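Local coordinates for protein francisella virulence factor (Francisella novicida, PDB 5EVG) that probably contributes to the virulence of Francisella, although its molecular role is not established, at residues T46-S51 with C60-K65; P19-S24 with G75-K80. All coordinates share one frame; numbering follows the deposited sequence.

Contact 1 (T46-S51 with C60-K65)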
loop_
_atom_site.group_PDB
_atom_site.type_symbol
_atom_site.label_atom_id
_atom_site.label_comp_id
_atom_site.label_asym_id
_atom_site.label_seq_id
_atom_site.Cartn_x
_atom_site.Cartn_y
_atom_site.Cartn_z
ATOM N N THR A 46 -0.885 2.592 4.128
ATOM C CA THR A 46 -1.467 3.886 3.773
ATOM C C THR A 46 -2.931 3.919 4.195
ATOM O O THR A 46 -3.556 2.873 4.401
ATOM C CB THR A 46 -1.341 4.185 2.270
ATOM O OG1 THR A 46 -2.133 3.259 1.515
ATOM C CG2 THR A 46 0.123 4.088 1.833
ATOM N N SER A 47 -3.471 5.135 4.343
ATOM C CA SER A 47 -4.801 5.298 4.907
ATOM C C SER A 47 -5.416 6.613 4.438
ATOM O O SER A 47 -4.714 7.614 4.285
ATOM C CB SER A 47 -4.738 5.271 6.440
ATOM O OG SER A 47 -6.015 5.435 7.010
ATOM N N THR A 48 -6.745 6.599 4.245
ATOM C CA THR A 48 -7.544 7.784 3.927
ATOM C C THR A 48 -8.903 7.666 4.610
ATOM O O THR A 48 -9.521 6.593 4.593
ATOM C CB THR A 48 -7.758 7.950 2.410
ATOM O OG1 THR A 48 -6.507 7.815 1.733
ATOM C CG2 THR A 48 -8.338 9.338 2.084
ATOM N N HIS A 49 -9.355 8.764 5.213
ATOM C CA HIS A 49 -10.673 8.782 5.831
ATOM C C HIS A 49 -11.761 8.589 4.778
ATOM O O HIS A 49 -11.624 9.006 3.627
ATOM C CB HIS A 49 -10.899 10.094 6.579
ATOM C CG HIS A 49 -12.295 10.252 7.090
ATOM N ND1 HIS A 49 -12.734 9.644 8.246
ATOM C CD2 HIS A 49 -13.364 10.906 6.578
ATOM C CE1 HIS A 49 -14.007 9.939 8.440
ATOM N NE2 HIS A 49 -14.415 10.700 7.440
ATOM N N VAL A 50 -12.863 7.965 5.187
ATOM C CA VAL A 50 -13.982 7.684 4.298
ATOM C C VAL A 50 -15.280 8.090 4.990
ATOM O O VAL A 50 -15.477 7.809 6.179
ATOM C CB VAL A 50 -14.005 6.197 3.874
ATOM C CG1 VAL A 50 -14.030 5.267 5.080
ATOM C CG2 VAL A 50 -15.166 5.923 2.943
ATOM N N SER A 51 -16.155 8.775 4.255
ATOM C CA SER A 51 -17.468 9.132 4.776
ATOM C C SER A 51 -18.619 8.571 3.952
ATOM O O SER A 51 -19.779 8.787 4.318
ATOM C CB SER A 51 -17.607 10.660 4.895
ATOM O OG SER A 51 -16.647 11.352 4.116
ATOM N N CYS A 60 -9.442 3.151 -2.088
ATOM C CA CYS A 60 -8.413 2.120 -2.211
ATOM C C CYS A 60 -7.397 2.504 -3.286
ATOM O O CYS A 60 -6.184 2.386 -3.074
ATOM C CB CYS A 60 -9.049 0.762 -2.507
ATOM S SG CYS A 60 -7.848 -0.633 -2.657
ATOM N N ASP A 61 -7.868 3.027 -4.425
ATOM C CA ASP A 61 -6.930 3.448 -5.461
ATOM C C ASP A 61 -6.049 4.590 -4.970
ATOM O O ASP A 61 -4.852 4.621 -5.264
ATOM C CB ASP A 61 -7.683 3.849 -6.733
ATOM C CG ASP A 61 -8.048 2.658 -7.595
ATOM O OD1 ASP A 61 -7.274 1.666 -7.601
ATOM O OD2 ASP A 61 -9.102 2.714 -8.270
ATOM N N LYS A 62 -6.617 5.534 -4.207
ATOM C CA LYS A 62 -5.817 6.617 -3.630
ATOM C C LYS A 62 -4.754 6.070 -2.675
ATOM O O LYS A 62 -3.596 6.518 -2.679
ATOM C CB LYS A 62 -6.735 7.592 -2.895
ATOM C CG LYS A 62 -6.111 8.942 -2.567
ATOM C CD LYS A 62 -7.197 10.001 -2.344
ATOM C CE LYS A 62 -6.720 11.160 -1.461
ATOM N NZ LYS A 62 -5.442 11.768 -1.927
ATOM N N ASN A 63 -5.152 5.142 -1.805
ATOM C CA ASN A 63 -4.206 4.433 -0.943
ATOM C C ASN A 63 -3.112 3.764 -1.762
ATOM O O ASN A 63 -1.925 3.824 -1.410
ATOM C CB ASN A 63 -4.938 3.354 -0.153
ATOM C CG ASN A 63 -5.787 3.926 0.975
ATOM O OD1 ASN A 63 -6.551 3.205 1.619
ATOM N ND2 ASN A 63 -5.628 5.201 1.238
ATOM N N LEU A 64 -3.503 3.088 -2.839
ATOM C CA LEU A 64 -2.522 2.364 -3.645
ATOM C C LEU A 64 -1.555 3.321 -4.332
ATOM O O LEU A 64 -0.360 3.022 -4.445
ATOM C CB LEU A 64 -3.239 1.492 -4.668
ATOM C CG LEU A 64 -2.358 0.670 -5.599
ATOM C CD1 LEU A 64 -1.389 -0.206 -4.762
ATOM C CD2 LEU A 64 -3.240 -0.159 -6.532
ATOM N N LYS A 65 -2.049 4.485 -4.783
ATOM C CA LYS A 65 -1.169 5.469 -5.411
ATOM C C LYS A 65 -0.074 5.910 -4.452
ATOM O O LYS A 65 1.094 6.012 -4.842
ATOM C CB LYS A 65 -1.976 6.685 -5.894
ATOM C CG LYS A 65 -1.152 7.714 -6.664
ATOM C CD LYS A 65 -2.017 8.928 -7.078
ATOM C CE LYS A 65 -1.253 9.902 -7.934
ATOM N NZ LYS A 65 -2.153 11.031 -8.333
#
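Thr46 of strand 42-49 faces Asn63 of helix 56-73, and its side chain makes a hydrogen bond to it. At the root of the side chain, Thr46 CB lies 3.7 Å from Asn63 O. Thr46 OG1 sits between its own backbone N and carbonyl carbon (chi1 66°). This turns the hydroxyl to the helix, where OG1 donates to Asn63 O at 3.0 Å. The C=O...donor angle is 102°, and the donor stands above the carbonyl plane, not on a lone pair. Thr46 OG1 also passes 3.3 Å from Asn63 CB. The methyl, Thr46 CG2, stays near the same carbonyl, 3.8 Å from Asn63 O.

Two residues on, the side chain of Thr48 also points at the helix. The amide of Asn63 reaches across to it, beside Thr48 OG1. That hydroxyl is hydrogen-bonded to Thr6 OG1. At the margin, the exposed Lys62 reaches across rather than along the strand, bent at its last bond, and brings CE to 4.3 Å from Thr48 CG2.

This is helix 56-73 packed on a face of the mixed sheet, in which strand 42-49 lies between 7-12 and 95-103. The N-to-C directions of the two segments differ by 143°, nearer antiparallel than parallel, with their axes 7.6 Å apart at the closest point. Val96 and Leu98 of strand 95-103 touch Asn63, and Cys60 is disulfide-bonded to Cys83 of strand 78-84.

Contact 2 (P19-S24 with G75-K80)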
loop_
_atom_site.group_PDB
_atom_site.type_symbol
_atom_site.label_atom_id
_atom_site.label_comp_id
_atom_site.label_asym_id
_atom_site.label_seq_id
_atom_site.Cartn_x
_atom_site.Cartn_y
_atom_site.Cartn_z
ATOM N N PRO A 19 18.406 1.882 -5.328
ATOM C CA PRO A 19 18.181 3.094 -6.132
ATOM C C PRO A 19 16.701 3.285 -6.410
ATOM O O PRO A 19 15.995 2.319 -6.733
ATOM C CB PRO A 19 18.960 2.826 -7.431
ATOM C CG PRO A 19 19.303 1.383 -7.422
ATOM C CD PRO A 19 19.218 0.871 -6.028
ATOM N N PRO A 20 16.197 4.512 -6.287
ATOM C CA PRO A 20 14.762 4.743 -6.499
ATOM C C PRO A 20 14.341 4.375 -7.909
ATOM O O PRO A 20 15.126 4.448 -8.855
ATOM C CB PRO A 20 14.601 6.248 -6.252
ATOM C CG PRO A 20 15.771 6.626 -5.412
ATOM C CD PRO A 20 16.897 5.721 -5.826
ATOM N N THR A 21 13.083 3.979 -8.044
ATOM C CA THR A 21 12.475 3.725 -9.339
ATOM C C THR A 21 11.273 4.653 -9.516
ATOM O O THR A 21 10.913 5.417 -8.620
ATOM C CB THR A 21 12.078 2.256 -9.477
ATOM O OG1 THR A 21 11.618 2.021 -10.812
ATOM C CG2 THR A 21 10.972 1.914 -8.493
ATOM N N ASP A 22 10.646 4.603 -10.744
ATOM C CA ASP A 22 9.490 5.443 -11.036
ATOM C C ASP A 22 8.202 4.692 -10.704
ATOM O O ASP A 22 8.122 3.474 -10.923
ATOM C CB ASP A 22 9.492 5.861 -12.510
ATOM C CG ASP A 22 8.362 6.825 -12.859
ATOM O OD1 ASP A 22 8.491 8.044 -12.584
ATOM O OD2 ASP A 22 7.349 6.367 -13.431
ATOM N N PRO A 23 7.191 5.384 -10.155
ATOM C CA PRO A 23 5.920 4.699 -9.863
ATOM C C PRO A 23 5.404 3.854 -11.017
ATOM O O PRO A 23 4.903 2.749 -10.770
ATOM C CB PRO A 23 4.974 5.860 -9.526
ATOM C CG PRO A 23 5.879 6.896 -8.924
ATOM C CD PRO A 23 7.165 6.796 -9.723
ATOM N N SER A 24 5.550 4.314 -12.274
ATOM C CA SER A 24 5.058 3.521 -13.399
ATOM C C SER A 24 5.738 2.150 -13.517
ATOM O O SER A 24 5.216 1.271 -14.219
ATOM C CB SER A 24 5.223 4.285 -14.710
ATOM O OG SER A 24 6.589 4.514 -15.012
ATOM N N GLY A 75 12.906 1.897 -4.108
ATOM C CA GLY A 75 13.533 1.083 -5.122
ATOM C C GLY A 75 12.798 -0.185 -5.478
ATOM O O GLY A 75 13.294 -0.950 -6.315
ATOM N N ALA A 76 11.631 -0.435 -4.888
ATOM C CA ALA A 76 10.928 -1.673 -5.177
ATOM C C ALA A 76 10.330 -1.618 -6.572
ATOM O O ALA A 76 9.907 -0.561 -7.046
ATOM C CB ALA A 76 9.837 -1.932 -4.133
ATOM N N HIS A 77 10.317 -2.760 -7.248
ATOM C CA HIS A 77 9.637 -2.855 -8.528
ATOM C C HIS A 77 8.314 -3.595 -8.427
ATOM O O HIS A 77 7.686 -3.860 -9.456
ATOM C CB HIS A 77 10.548 -3.524 -9.559
ATOM C CG HIS A 77 11.740 -2.697 -9.919
ATOM N ND1 HIS A 77 12.808 -2.524 -9.068
ATOM C CD2 HIS A 77 12.025 -1.984 -11.035
ATOM C CE1 HIS A 77 13.704 -1.743 -9.644
ATOM N NE2 HIS A 77 13.253 -1.402 -10.838
ATOM N N GLU A 78 7.854 -3.903 -7.216
ATOM C CA GLU A 78 6.658 -4.716 -7.066
ATOM C C GLU A 78 6.049 -4.452 -5.697
ATOM O O GLU A 78 6.776 -4.263 -4.721
ATOM C CB GLU A 78 6.993 -6.210 -7.225
ATOM C CG GLU A 78 5.801 -7.149 -7.046
ATOM C CD GLU A 78 6.231 -8.615 -7.013
ATOM O OE1 GLU A 78 7.447 -8.868 -7.007
ATOM O OE2 GLU A 78 5.359 -9.505 -7.002
ATOM N N ILE A 79 4.721 -4.415 -5.640
ATOM C CA ILE A 79 3.993 -4.353 -4.377
ATOM C C ILE A 79 2.880 -5.392 -4.426
ATOM O O ILE A 79 2.282 -5.625 -5.483
ATOM C CB ILE A 79 3.441 -2.934 -4.098
ATOM C CG1 ILE A 79 2.751 -2.871 -2.741
ATOM C CG2 ILE A 79 2.457 -2.490 -5.190
ATOM C CD1 ILE A 79 2.054 -1.540 -2.476
ATOM N N LYS A 80 2.655 -6.077 -3.303
ATOM C CA LYS A 80 1.489 -6.928 -3.136
ATOM C C LYS A 80 0.700 -6.353 -1.971
ATOM O O LYS A 80 1.280 -6.106 -0.910
ATOM C CB LYS A 80 1.886 -8.391 -2.855
ATOM C CG LYS A 80 2.949 -8.978 -3.798
ATOM C CD LYS A 80 3.392 -10.391 -3.348
ATOM C CE LYS A 80 4.536 -10.939 -4.191
ATOM N NZ LYS A 80 4.983 -12.291 -3.697
HETATM O O HOH W 1 15.881 -0.374 -7.281
#
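Thr21 leans on the turn at Ala76 and His77 with both branches of its side chain. Its OG1 lies opposite the backbone N (chi1 -174°), which leaves CG2 between N and the carbonyl carbon. From there CG2 comes to 3.1 Å from Ala76 O. This carbonyl oxygen is buried and has no hydrogen-bond partner in the model, so the methyl covers it without satisfying it. The hydroxyl branch heads for the histidine: Thr21 OG1 is 3.8 Å from His77 NE2. The hydrogen bond of Thr21 OG1 goes to Gln25 OE1. Thr21 CB lies over one face of the imidazole. His77 holds CG beside its backbone N (chi1 -67°), and its ND1 is hydrogen-bonded to Arg104 O.

The second segment starts where helix 56-73 stops. Gly75 is the C' residue of a Schellman motif, with a positive phi of 92°. Past it, His77 and Glu78 form a classic beta bulge opposite Phe103, and strand 78-84 begins.

Gly75 has no side chain, which lets the loop come close: Pro19 O is 3.2 Å from Gly75 CA. One water donates to Pro19 O and to Gly75 O, 2.8 Å from each oxygen, bridging the two backbones. Farther along the loop, Asp22 forms an Asx turn. Its OD2 takes the backbone N of Ser24 at 3.0 Å and also accepts from Ser24 OG at 2.6 Å.

The two contacts lie on opposite sides of the chain's centre, with their own centres about 19 Å apart. They do not touch, although their nearest atoms are about 4 Å apart. Along the chain the order is 19-24, 46-51, 60-65, 75-80, so contact 1 falls wholly between the halves of contact 2. Both reach the mixed sheet. Contact 1 packs the body of helix 56-73 on strand 42-49. Contact 2 lies just after the helix ends, where the chain turns into strand 78-84, with the loop between strands 7-12 and 27-30 laid across. Contact 1 is thus helix-on-sheet packing, whereas contact 2 joins a loop to the helix-to-strand turn.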